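Local coordinates for protein KLLA0E08119p (Kluyveromyces lactis, PDB 3VA7) that probably carboxylates urea to urea-1-carboxylate (allophanate), using ATP, bicarbonate and a tethered biotin, as the urea carboxylase portion of a longer bifunctional enzyme, at residues R593-D597 and L639-E645; R515-V520 and D797-F803; P508-F514 and C586-L590; V503-G507 and R605-A609. One frame throughout, in Å; residues are numbered along the deposited sequence.

Contact 1 (R593-D597 and L639-E645); sequences RGGID and LPAPDFE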
loop_
_atom_site.group_PDB
_atom_site.type_symbol
_atom_site.label_atom_id
_atom_site.label_comp_id
_atom_site.label_asym_id
_atom_site.label_seq_id
_atom_site.Cartn_x
_atom_site.Cartn_y
_atom_site.Cartn_z
ATOM N N ARG A 593 11.132 22.855 -2.493
ATOM C CA ARG A 593 10.555 23.799 -1.540
ATOM C C ARG A 593 9.042 23.526 -1.398
ATOM O O ARG A 593 8.345 23.391 -2.396
ATOM C CB ARG A 593 10.838 25.264 -1.961
ATOM C CG ARG A 593 10.569 26.276 -0.831
ATOM C CD ARG A 593 10.629 27.734 -1.330
ATOM N NE ARG A 593 10.243 28.732 -0.336
ATOM C CZ ARG A 593 10.882 28.951 0.822
ATOM N NH1 ARG A 593 11.947 28.213 1.154
ATOM N NH2 ARG A 593 10.443 29.899 1.673
ATOM N N GLY A 594 8.566 23.396 -0.162
ATOM C CA GLY A 594 7.164 23.127 0.113
ATOM C C GLY A 594 6.816 21.641 0.221
ATOM O O GLY A 594 5.732 21.289 0.685
ATOM N N GLY A 595 7.711 20.767 -0.227
ATOM C CA GLY A 595 7.553 19.339 -0.040
ATOM C C GLY A 595 6.695 18.724 -1.116
ATOM O O GLY A 595 6.142 19.450 -1.926
ATOM N N ILE A 596 6.586 17.393 -1.138
ATOM C CA ILE A 596 5.785 16.699 -2.159
ATOM C C ILE A 596 4.421 16.292 -1.585
ATOM O O ILE A 596 4.341 15.898 -0.419
ATOM C CB ILE A 596 6.503 15.439 -2.669
ATOM C CG1 ILE A 596 7.841 15.784 -3.303
ATOM C CG2 ILE A 596 5.626 14.668 -3.628
ATOM C CD1 ILE A 596 8.902 14.759 -2.975
ATOM N N ASP A 597 3.362 16.373 -2.406
ATOM C CA ASP A 597 1.977 16.231 -1.904
ATOM C C ASP A 597 1.368 14.870 -2.101
ATOM O O ASP A 597 0.831 14.521 -3.172
ATOM C CB ASP A 597 1.018 17.302 -2.456
ATOM C CG ASP A 597 -0.243 17.471 -1.573
ATOM O OD1 ASP A 597 -0.133 17.912 -0.383
ATOM O OD2 ASP A 597 -1.344 17.151 -2.081
ATOM N N LEU A 639 0.200 20.085 3.673
ATOM C CA LEU A 639 1.653 20.118 3.858
ATOM C C LEU A 639 2.152 21.344 4.637
ATOM O O LEU A 639 1.643 22.461 4.438
ATOM C CB LEU A 639 2.346 20.088 2.516
ATOM C CG LEU A 639 2.394 18.738 1.877
ATOM C CD1 LEU A 639 3.111 18.896 0.614
ATOM C CD2 LEU A 639 3.128 17.796 2.792
ATOM N N PRO A 640 3.158 21.146 5.528
ATOM C CA PRO A 640 3.671 22.284 6.286
ATOM C C PRO A 640 4.515 23.228 5.398
ATOM O O PRO A 640 5.492 22.812 4.785
ATOM C CB PRO A 640 4.495 21.624 7.371
ATOM C CG PRO A 640 4.970 20.404 6.759
ATOM C CD PRO A 640 3.934 19.933 5.799
ATOM N N ALA A 641 4.049 24.472 5.295
ATOM C CA ALA A 641 4.739 25.597 4.661
ATOM C C ALA A 641 6.198 25.740 5.125
ATOM O O ALA A 641 6.491 25.478 6.316
ATOM C CB ALA A 641 3.973 26.878 4.991
ATOM N N PRO A 642 7.100 26.203 4.224
ATOM C CA PRO A 642 8.507 26.311 4.597
ATOM C C PRO A 642 8.767 27.319 5.736
ATOM O O PRO A 642 8.000 28.256 5.978
ATOM C CB PRO A 642 9.194 26.750 3.287
ATOM C CG PRO A 642 8.177 26.548 2.190
ATOM C CD PRO A 642 6.872 26.791 2.885
ATOM N N ASP A 643 9.843 27.089 6.454
ATOM C CA ASP A 643 10.123 27.847 7.642
ATOM C C ASP A 643 11.201 28.899 7.394
ATOM O O ASP A 643 11.301 29.862 8.143
ATOM C CB ASP A 643 10.594 26.874 8.738
ATOM C CG ASP A 643 9.418 26.154 9.427
ATOM O OD1 ASP A 643 8.273 26.605 9.195
ATOM O OD2 ASP A 643 9.634 25.188 10.203
ATOM N N PHE A 644 12.006 28.713 6.345
ATOM C CA PHE A 644 13.314 29.355 6.266
ATOM C C PHE A 644 13.501 29.836 4.865
ATOM O O PHE A 644 12.900 29.293 3.953
ATOM C CB PHE A 644 14.439 28.358 6.579
ATOM C CG PHE A 644 14.308 27.688 7.901
ATOM C CD1 PHE A 644 14.194 26.292 7.976
ATOM C CD2 PHE A 644 14.283 28.436 9.086
ATOM C CE1 PHE A 644 14.057 25.629 9.233
ATOM C CE2 PHE A 644 14.158 27.796 10.371
ATOM C CZ PHE A 644 14.043 26.380 10.436
ATOM N N GLU A 645 14.346 30.837 4.665
ATOM C CA GLU A 645 14.664 31.232 3.291
ATOM C C GLU A 645 15.647 30.188 2.805
ATOM O O GLU A 645 16.448 29.682 3.609
ATOM C CB GLU A 645 15.270 32.651 3.275
ATOM C CG GLU A 645 14.884 33.517 2.074
ATOM C CD GLU A 645 13.368 33.722 1.961
ATOM O OE1 GLU A 645 12.725 33.963 3.019
ATOM O OE2 GLU A 645 12.825 33.619 0.816
#

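Contact 2 (R515-V520 and D797-F803); sequences RLANRV and DKSIDNF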
loop_
_atom_site.group_PDB
_atom_site.type_symbol
_atom_site.label_atom_id
_atom_site.label_comp_id
_atom_site.label_asym_id
_atom_site.label_seq_id
_atom_site.Cartn_x
_atom_site.Cartn_y
_atom_site.Cartn_z
ATOM N N ARG A 515 17.932 15.585 5.740
ATOM C CA ARG A 515 17.509 16.778 6.459
ATOM C C ARG A 515 18.303 17.983 6.002
ATOM O O ARG A 515 17.791 19.087 5.966
ATOM C CB ARG A 515 17.656 16.592 7.953
ATOM C CG ARG A 515 16.885 15.404 8.492
ATOM C CD ARG A 515 16.496 15.648 9.885
ATOM N NE ARG A 515 17.532 15.325 10.838
ATOM C CZ ARG A 515 17.662 15.931 12.034
ATOM N NH1 ARG A 515 16.832 16.924 12.416
ATOM N NH2 ARG A 515 18.655 15.568 12.833
ATOM N N LEU A 516 19.549 17.768 5.612
ATOM C CA LEU A 516 20.284 18.845 4.966
ATOM C C LEU A 516 19.502 19.271 3.737
ATOM O O LEU A 516 19.216 20.464 3.582
ATOM C CB LEU A 516 21.691 18.420 4.562
ATOM C CG LEU A 516 22.779 18.318 5.632
ATOM C CD1 LEU A 516 24.011 17.551 5.084
ATOM C CD2 LEU A 516 23.179 19.690 6.190
ATOM N N ALA A 517 19.170 18.299 2.871
ATOM C CA ALA A 517 18.548 18.631 1.604
ATOM C C ALA A 517 17.301 19.452 1.913
ATOM O O ALA A 517 17.104 20.561 1.351
ATOM C CB ALA A 517 18.226 17.377 0.779
ATOM N N ASN A 518 16.487 18.975 2.855
ATOM C CA ASN A 518 15.335 19.781 3.233
ATOM C C ASN A 518 15.666 21.195 3.653
ATOM O O ASN A 518 15.067 22.163 3.186
ATOM C CB ASN A 518 14.458 19.078 4.281
ATOM C CG ASN A 518 13.259 18.376 3.632
ATOM O OD1 ASN A 518 12.815 18.773 2.516
ATOM N ND2 ASN A 518 12.723 17.343 4.312
ATOM N N ARG A 519 16.603 21.305 4.572
ATOM C CA ARG A 519 16.979 22.596 5.110
ATOM C C ARG A 519 17.509 23.544 4.016
ATOM O O ARG A 519 17.212 24.734 4.028
ATOM C CB ARG A 519 18.025 22.423 6.232
ATOM C CG ARG A 519 18.452 23.729 6.902
ATOM C CD ARG A 519 17.281 24.502 7.415
ATOM N NE ARG A 519 17.694 25.442 8.455
ATOM C CZ ARG A 519 17.856 26.759 8.264
ATOM N NH1 ARG A 519 18.204 27.537 9.289
ATOM N NH2 ARG A 519 17.654 27.302 7.062
ATOM N N VAL A 520 18.249 23.010 3.057
ATOM C CA VAL A 520 18.895 23.862 2.091
ATOM C C VAL A 520 17.845 24.675 1.347
ATOM O O VAL A 520 18.126 25.784 0.865
ATOM C CB VAL A 520 19.776 23.070 1.135
ATOM C CG1 VAL A 520 20.056 23.867 -0.116
ATOM C CG2 VAL A 520 21.070 22.562 1.849
ATOM N N ASP A 797 21.218 17.616 15.331
ATOM C CA ASP A 797 20.052 18.422 15.475
ATOM C C ASP A 797 20.394 19.917 15.501
ATOM O O ASP A 797 19.684 20.722 14.890
ATOM C CB ASP A 797 19.272 17.979 16.716
ATOM C CG ASP A 797 18.700 16.543 16.590
ATOM O OD1 ASP A 797 18.851 15.911 15.547
ATOM O OD2 ASP A 797 18.111 16.036 17.557
ATOM N N LYS A 798 21.473 20.294 16.182
ATOM C CA LYS A 798 21.877 21.698 16.232
ATOM C C LYS A 798 22.325 22.169 14.874
ATOM O O LYS A 798 22.083 23.316 14.498
ATOM C CB LYS A 798 22.992 21.991 17.264
ATOM C CG LYS A 798 22.637 21.705 18.744
ATOM C CD LYS A 798 21.425 22.520 19.297
ATOM C CE LYS A 798 21.900 23.843 19.976
ATOM N NZ LYS A 798 23.146 23.664 20.850
ATOM N N SER A 799 22.975 21.278 14.140
ATOM C CA SER A 799 23.441 21.590 12.806
ATOM C C SER A 799 22.238 21.855 11.959
ATOM O O SER A 799 22.178 22.876 11.306
ATOM C CB SER A 799 24.269 20.453 12.254
ATOM O OG SER A 799 25.465 20.328 13.019
ATOM N N ILE A 800 21.235 20.991 12.020
ATOM C CA ILE A 800 20.067 21.244 11.223
ATOM C C ILE A 800 19.239 22.429 11.666
ATOM O O ILE A 800 18.686 23.131 10.829
ATOM C CB ILE A 800 19.225 19.988 11.013
ATOM C CG1 ILE A 800 19.722 19.297 9.756
ATOM C CG2 ILE A 800 17.746 20.318 10.783
ATOM C CD1 ILE A 800 20.697 18.350 10.071
ATOM N N ASP A 801 19.152 22.657 12.968
ATOM C CA ASP A 801 18.225 23.678 13.487
ATOM C C ASP A 801 18.694 25.101 13.315
ATOM O O ASP A 801 17.893 25.994 13.040
ATOM C CB ASP A 801 17.892 23.447 14.965
ATOM C CG ASP A 801 16.912 22.288 15.188
ATOM O OD1 ASP A 801 16.870 21.776 16.337
ATOM O OD2 ASP A 801 16.183 21.899 14.243
ATOM N N ASN A 802 19.987 25.308 13.502
ATOM C CA ASN A 802 20.548 26.660 13.444
ATOM C C ASN A 802 21.173 26.909 12.086
ATOM O O ASN A 802 21.028 28.010 11.525
ATOM C CB ASN A 802 21.582 26.874 14.551
ATOM C CG ASN A 802 20.989 26.726 15.960
ATOM O OD1 ASN A 802 19.805 27.013 16.211
ATOM N ND2 ASN A 802 21.830 26.278 16.890
ATOM N N PHE A 803 21.856 25.873 11.573
ATOM C CA PHE A 803 22.434 25.878 10.227
ATOM C C PHE A 803 23.625 26.839 10.178
ATOM O O PHE A 803 23.641 27.776 9.385
ATOM C CB PHE A 803 21.351 26.250 9.183
ATOM C CG PHE A 803 21.467 25.507 7.849
ATOM C CD1 PHE A 803 21.797 24.151 7.800
ATOM C CD2 PHE A 803 21.182 26.177 6.634
ATOM C CE1 PHE A 803 21.856 23.465 6.560
ATOM C CE2 PHE A 803 21.247 25.497 5.377
ATOM C CZ PHE A 803 21.577 24.157 5.337
#

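Contact 3 (P508-F514 and C586-L590); sequences PMDSYSF and CRAYL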
loop_
_atom_site.group_PDB
_atom_site.type_symbol
_atom_site.label_atom_id
_atom_site.label_comp_id
_atom_site.label_asym_id
_atom_site.label_seq_id
_atom_site.Cartn_x
_atom_site.Cartn_y
_atom_site.Cartn_z
ATOM N N PRO A 508 14.078 8.196 5.296
ATOM C CA PRO A 508 15.362 8.092 4.600
ATOM C C PRO A 508 16.298 7.185 5.345
ATOM O O PRO A 508 16.404 7.181 6.594
ATOM C CB PRO A 508 15.942 9.490 4.687
ATOM C CG PRO A 508 15.319 10.061 5.966
ATOM C CD PRO A 508 13.946 9.439 6.080
ATOM N N MET A 509 17.015 6.437 4.546
ATOM C CA MET A 509 18.036 5.543 5.007
ATOM C C MET A 509 19.293 6.264 5.527
ATOM O O MET A 509 20.039 5.697 6.330
ATOM C CB MET A 509 18.364 4.713 3.786
ATOM C CG MET A 509 19.084 3.506 4.063
ATOM S SD MET A 509 17.988 2.247 4.643
ATOM C CE MET A 509 19.133 0.877 4.261
ATOM N N ASP A 510 19.570 7.471 5.004
ATOM C CA ASP A 510 20.653 8.320 5.505
ATOM C C ASP A 510 19.912 9.561 5.905
ATOM O O ASP A 510 19.595 10.414 5.058
ATOM C CB ASP A 510 21.742 8.585 4.427
ATOM C CG ASP A 510 22.536 9.952 4.615
ATOM O OD1 ASP A 510 23.335 10.347 3.702
ATOM O OD2 ASP A 510 22.372 10.647 5.647
ATOM N N SER A 511 19.625 9.672 7.195
ATOM C CA SER A 511 18.756 10.756 7.624
ATOM C C SER A 511 19.397 12.109 7.652
ATOM O O SER A 511 18.666 13.111 7.530
ATOM C CB SER A 511 18.000 10.479 8.932
ATOM O OG SER A 511 18.748 10.686 10.098
ATOM N N TYR A 512 20.722 12.169 7.758
ATOM C CA TYR A 512 21.427 13.491 7.800
ATOM C C TYR A 512 21.366 14.295 6.474
ATOM O O TYR A 512 20.888 15.461 6.440
ATOM C CB TYR A 512 22.873 13.367 8.361
ATOM C CG TYR A 512 23.449 14.700 8.761
ATOM C CD1 TYR A 512 22.814 15.497 9.711
ATOM C CD2 TYR A 512 24.585 15.204 8.142
ATOM C CE1 TYR A 512 23.305 16.733 10.043
ATOM C CE2 TYR A 512 25.078 16.462 8.463
ATOM C CZ TYR A 512 24.440 17.215 9.410
ATOM O OH TYR A 512 24.922 18.455 9.731
ATOM N N SER A 513 21.817 13.671 5.395
ATOM C CA SER A 513 21.700 14.248 4.071
ATOM C C SER A 513 20.266 14.625 3.766
ATOM O O SER A 513 20.003 15.675 3.127
ATOM C CB SER A 513 22.189 13.269 3.004
ATOM O OG SER A 513 23.475 12.676 3.256
ATOM N N PHE A 514 19.317 13.788 4.217
ATOM C CA PHE A 514 17.915 14.019 3.889
ATOM C C PHE A 514 17.530 15.369 4.487
ATOM O O PHE A 514 16.883 16.197 3.838
ATOM C CB PHE A 514 17.018 12.904 4.431
ATOM C CG PHE A 514 15.527 13.172 4.249
ATOM C CD1 PHE A 514 14.842 12.652 3.164
ATOM C CD2 PHE A 514 14.814 13.946 5.189
ATOM C CE1 PHE A 514 13.455 12.931 2.997
ATOM C CE2 PHE A 514 13.422 14.242 5.040
ATOM C CZ PHE A 514 12.736 13.715 3.935
ATOM N N CYS A 586 25.767 5.481 -1.675
ATOM C CA CYS A 586 24.637 4.775 -2.284
ATOM C C CYS A 586 23.471 5.672 -2.646
ATOM O O CYS A 586 22.758 5.381 -3.612
ATOM C CB CYS A 586 24.126 3.712 -1.296
ATOM S SG CYS A 586 22.953 2.445 -1.923
ATOM N N ARG A 587 23.260 6.749 -1.892
ATOM C CA ARG A 587 21.960 7.399 -1.908
ATOM C C ARG A 587 22.135 8.897 -1.899
ATOM O O ARG A 587 23.119 9.372 -1.293
ATOM C CB ARG A 587 21.108 6.976 -0.668
ATOM C CG ARG A 587 20.066 5.947 -0.975
ATOM C CD ARG A 587 19.316 5.333 0.171
ATOM N NE ARG A 587 20.069 4.211 0.649
ATOM C CZ ARG A 587 19.721 2.941 0.554
ATOM N NH1 ARG A 587 18.587 2.572 -0.006
ATOM N NH2 ARG A 587 20.552 2.031 1.033
ATOM N N ALA A 588 21.200 9.630 -2.533
ATOM C CA ALA A 588 21.122 11.089 -2.456
ATOM C C ALA A 588 19.656 11.510 -2.257
ATOM O O ALA A 588 18.768 10.655 -2.316
ATOM C CB ALA A 588 21.666 11.720 -3.721
ATOM N N TYR A 589 19.398 12.811 -2.036
ATOM C CA TYR A 589 18.059 13.297 -1.654
ATOM C C TYR A 589 17.719 14.502 -2.384
ATOM O O TYR A 589 18.500 15.444 -2.432
ATOM C CB TYR A 589 17.942 13.567 -0.137
ATOM C CG TYR A 589 18.106 12.274 0.550
ATOM C CD1 TYR A 589 19.392 11.784 0.843
ATOM C CD2 TYR A 589 16.979 11.455 0.794
ATOM C CE1 TYR A 589 19.533 10.490 1.415
ATOM C CE2 TYR A 589 17.120 10.204 1.375
ATOM C CZ TYR A 589 18.380 9.704 1.648
ATOM O OH TYR A 589 18.502 8.453 2.233
ATOM N N LEU A 590 16.539 14.492 -2.969
ATOM C CA LEU A 590 16.130 15.606 -3.785
ATOM C C LEU A 590 14.982 16.320 -3.153
ATOM O O LEU A 590 13.878 15.787 -3.142
ATOM C CB LEU A 590 15.728 15.089 -5.135
ATOM C CG LEU A 590 14.908 16.074 -5.939
ATOM C CD1 LEU A 590 15.722 17.317 -6.253
ATOM C CD2 LEU A 590 14.523 15.344 -7.166
#

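Contact 4 (V503-G507 and R605-A609); sequences VPPSG and RSTFA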
loop_
_atom_site.group_PDB
_atom_site.type_symbol
_atom_site.label_atom_id
_atom_site.label_comp_id
_atom_site.label_asym_id
_atom_site.label_seq_id
_atom_site.Cartn_x
_atom_site.Cartn_y
_atom_site.Cartn_z
ATOM N N VAL A 503 5.729 -2.084 12.493
ATOM C CA VAL A 503 5.610 -1.128 11.397
ATOM C C VAL A 503 6.917 -0.356 11.489
ATOM O O VAL A 503 7.156 0.252 12.495
ATOM C CB VAL A 503 4.407 -0.149 11.577
ATOM C CG1 VAL A 503 4.418 0.943 10.546
ATOM C CG2 VAL A 503 3.096 -0.893 11.503
ATOM N N PRO A 504 7.794 -0.449 10.476
ATOM C CA PRO A 504 9.041 0.247 10.603
ATOM C C PRO A 504 8.834 1.713 10.319
ATOM O O PRO A 504 7.757 2.107 9.810
ATOM C CB PRO A 504 9.932 -0.430 9.556
ATOM C CG PRO A 504 9.027 -0.858 8.506
ATOM C CD PRO A 504 7.776 -1.297 9.271
ATOM N N PRO A 505 9.820 2.544 10.719
ATOM C CA PRO A 505 9.686 3.962 10.477
ATOM C C PRO A 505 9.780 4.293 8.991
ATOM O O PRO A 505 9.191 5.271 8.551
ATOM C CB PRO A 505 10.897 4.563 11.223
ATOM C CG PRO A 505 11.831 3.468 11.347
ATOM C CD PRO A 505 11.015 2.257 11.526
ATOM N N SER A 506 10.537 3.507 8.246
ATOM C CA SER A 506 10.819 3.881 6.865
ATOM C C SER A 506 11.521 5.241 6.865
ATOM O O SER A 506 12.386 5.433 7.638
ATOM C CB SER A 506 9.528 3.861 6.009
ATOM O OG SER A 506 9.169 2.514 5.792
ATOM N N GLY A 507 11.125 6.200 6.058
ATOM C CA GLY A 507 11.881 7.417 5.984
ATOM C C GLY A 507 13.219 7.165 5.327
ATOM O O GLY A 507 13.486 6.034 4.870
ATOM N N ARG A 605 4.157 10.319 5.558
ATOM C CA ARG A 605 4.136 10.207 4.128
ATOM C C ARG A 605 5.236 9.311 3.592
ATOM O O ARG A 605 5.448 9.273 2.375
ATOM C CB ARG A 605 4.242 11.595 3.516
ATOM C CG ARG A 605 3.006 12.388 3.793
ATOM C CD ARG A 605 3.155 13.768 3.275
ATOM N NE ARG A 605 1.864 14.443 3.237
ATOM C CZ ARG A 605 1.354 15.216 4.180
ATOM N NH1 ARG A 605 2.000 15.419 5.308
ATOM N NH2 ARG A 605 0.144 15.769 3.968
ATOM N N SER A 606 5.929 8.585 4.470
ATOM C CA SER A 606 7.021 7.740 4.015
ATOM C C SER A 606 6.509 6.507 3.323
ATOM O O SER A 606 5.491 5.917 3.752
ATOM C CB SER A 606 7.931 7.313 5.153
ATOM O OG SER A 606 8.755 8.374 5.544
ATOM N N THR A 607 7.252 6.107 2.284
ATOM C CA THR A 607 6.980 4.893 1.546
ATOM C C THR A 607 7.565 3.646 2.212
ATOM O O THR A 607 8.777 3.562 2.434
ATOM C CB THR A 607 7.596 4.967 0.163
ATOM O OG1 THR A 607 7.263 6.216 -0.478
ATOM C CG2 THR A 607 7.132 3.810 -0.679
ATOM N N PHE A 608 6.705 2.669 2.524
ATOM C CA PHE A 608 7.172 1.330 2.901
ATOM C C PHE A 608 6.799 0.362 1.792
ATOM O O PHE A 608 5.676 -0.148 1.775
ATOM C CB PHE A 608 6.529 0.880 4.199
ATOM C CG PHE A 608 6.999 -0.478 4.670
ATOM C CD1 PHE A 608 8.332 -0.866 4.536
ATOM C CD2 PHE A 608 6.126 -1.353 5.268
ATOM C CE1 PHE A 608 8.740 -2.153 4.973
ATOM C CE2 PHE A 608 6.542 -2.618 5.714
ATOM C CZ PHE A 608 7.836 -3.030 5.553
ATOM N N ALA A 609 7.720 0.111 0.864
ATOM C CA ALA A 609 7.384 -0.540 -0.425
ATOM C C ALA A 609 6.906 -1.962 -0.175
ATOM O O ALA A 609 5.808 -2.337 -0.572
ATOM C CB ALA A 609 8.551 -0.510 -1.356
#

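Contact 1 (R593-D597 and L639-E645)
Arg593 lays its guanidinium against the ring of Pro642, the two side chains crossing at about a right angle. Pro642 CB sits over one face of the group, 3.7 Å from Arg593 CZ, and is offset toward its rim. With CG anti to the backbone N (chi1 -166°) and the chain extended as far as NE, the planar end is carried past the proline to the backbone beyond it. There Phe644 O lies at the edge, in the guanidinium plane, 3.1 Å from Arg593 NH1; the N-H...O angle of 159° marks a fairly straight bond. Arg593 NH2 gives Phe644 O a weak second bond at 3.4 Å. The Glu645 carboxylate adds a charge nearby but lies well out of the plane. At the other end Leu639 points toward 593-597, with Leu639 CD1 3.4 Å from Ile596 O and Leu639 CG 3.5 Å from Asp597 OD1, whose hydrogen-bond partner is Ser637 OG. Gly594 and Gly595, both at positive phi, link these two ends. The segments run almost oppositely (176°), yet neither is a regular strand: this is a pairing of irregular antiparallel loops within carboxyltransferase subdomains A and B.

Contact 2 (R515-V520 and D797-F803)
Charge pairing joins Arg515 to Asp797, where Arg515 NH2 meets Asp797 OD1 at 2.7 Å in a salt bridge. The nitrogen approaches OD1 nearly along its C-O axis, while the guanidinium and carboxylate planes stand 83° apart. A bend at chi3 (-84°) swings the guanidinium round to the aspartate, whose other oxygen, OD2, pairs with Lys793. The remaining polar link is weak: Arg519 NE reaches Ile800 O, near the C-terminal end of its helix, at 3.5 Å.

Face contacts centre on Phe803 and Arg519, whose side chains slide past each other in opposite directions. Arg519 CG stands over the middle of the Phe803 ring, 3.3 Å from its centroid and 6° off the normal, a CH-pi contact. Farther out, Phe803 CB covers one face of the guanidinium, lying 3.4 Å from Arg519 NH1. Phe803 is the first residue to leave the helix, and its positive phi accompanies the turn of its side chain back toward helix 511-520.

Apolar contacts complete the interface. Leu516 CD2 approaches Phe803 CE1 at 4.0 Å and Val520 CG2 approaches Phe803 CZ at 3.9 Å, both at the ring edge. Ile800 CG1 packs 3.9 Å from Arg515 CB.

The short axes run nearly parallel, 10.1 Å apart, so helix 786-802 lies alongside helix 511-520. Leu516, Ala517 and Val520 of the latter also touch strand 545-550, while Ala517 and Asn518 meet strand 587-592; helix 511-520 is therefore packed between a beta sheet and the second helix.

Contact 3 (P508-F514 and C586-L590)
Tyr589 points from its strand toward the start of helix 511-520; its CG lies beside the backbone N, anti to the carbonyl carbon (chi1 -64°), which carries the ring to residues 508-514. Nearest the root, CB and CG face Phe514 CA. At the next ring positions Tyr589 CD1 meets Ser513 CB at 3.8 Å, whereas Tyr589 CD2 lies 3.4 Å from Phe514 CD1. Phe514 CB rests over the Tyr589 ring face, offset toward the rim and 4.0 Å from the centroid, in a CH-pi contact; the two aromatic planes are turned 80° against each other. Farther along, Tyr589 CE2 reaches Pro508 CB at 3.6 Å. At the tip, Tyr589 OH accepts from Asp510 N at 3.1 Å and is also hydrogen-bonded to Glu531. A phenylalanine here would probably leave Asp510 N and Glu531 without this shared hydroxyl, weakening the tie to the helix start. Asp510 is itself the N-cap, its OD2 accepting from Ser513 N. Beyond the tyrosine, Met509 CG lies over one face of the Arg587 guanidinium, with Cys586 SG over the opposite face. The helix start is thus seated on strand 587-592, which lies between strands 529-533 and 545-550 of an antiparallel sheet; on another side of the helix, Tyr512 touches helix 786-802.

Contact 4 (V503-G507 and R605-A609)
Pro504 opens the contact by setting its ring over one face of Phe608, the two side chains crossing at about a right angle. Pro504 CG stands 3.9 Å from the Phe608 ring centroid and 14° off the normal, which qualifies as a CH-pi contact, although the position is offset toward the rim. The nearest ring atom is Phe608 CE1, at 3.8 Å from Pro504 CG, and Pro504 CD extends the cover to Phe608 CE2 at 4.0 Å. The phenylalanine comes within range because its CG is anti to the backbone N (chi1 -178°), throwing the ring out toward the proline. Were Phe608 an alanine, a gap would probably open beneath Pro504, whose CG and CD would lose the ring face they lie on. The bound biotin group is about 10 Å from the Phe608 side chain.

Pro505 turns its own ring away and contributes mainly Pro505 O, 4.2 Å from Ser606 CB. Ser506 then points back across. Ser506 CB lies 3.9 Å from Ser606 CB, and Ser506 OG is 3.5 Å from Phe608 CB, a meeting of oxygen with carbon; the hydroxyl is hydrogen-bonded to Asp749. At Gly507 the chain passes closest to Ser606, Gly507 CA and Ser606 CA being 5.3 Å apart, with a positive phi that suits glycine. Ser606 OG lies against the Gly507 backbone and is hydrogen-bonded to Asp491.

The clearest interaction between the two loops is therefore the proline-phenylalanine CH-pi contact, while the identified hydrogen bonds of the two serine hydroxyls go to Asp749 and Asp491, tying both loops to their surroundings.

All four contacts involve the carboxyltransferase A and B region, and they form a run along it. Segments 503-507, 508-514 and 515-520 follow one another without a break, leading from contact 4 through contact 3 to contact 2, the last two sharing helix 511-520. The centres of contacts 2 and 3 lie about 13 Å apart; those of contacts 3 and 4, like those of contacts 1 and 2, lie about 14 Å apart. Contact 1 opens only after contact 3 has closed, yet returns to touch its neighbours: Phe644 packs on Arg519 of contact 2, and Leu639 on Arg605 of contact 4. Tyr512 of contact 3 likewise packs on Ile800 of contact 2. One continuous chain piece thus links an outlying helix pair to loops nearer the biotin pocket.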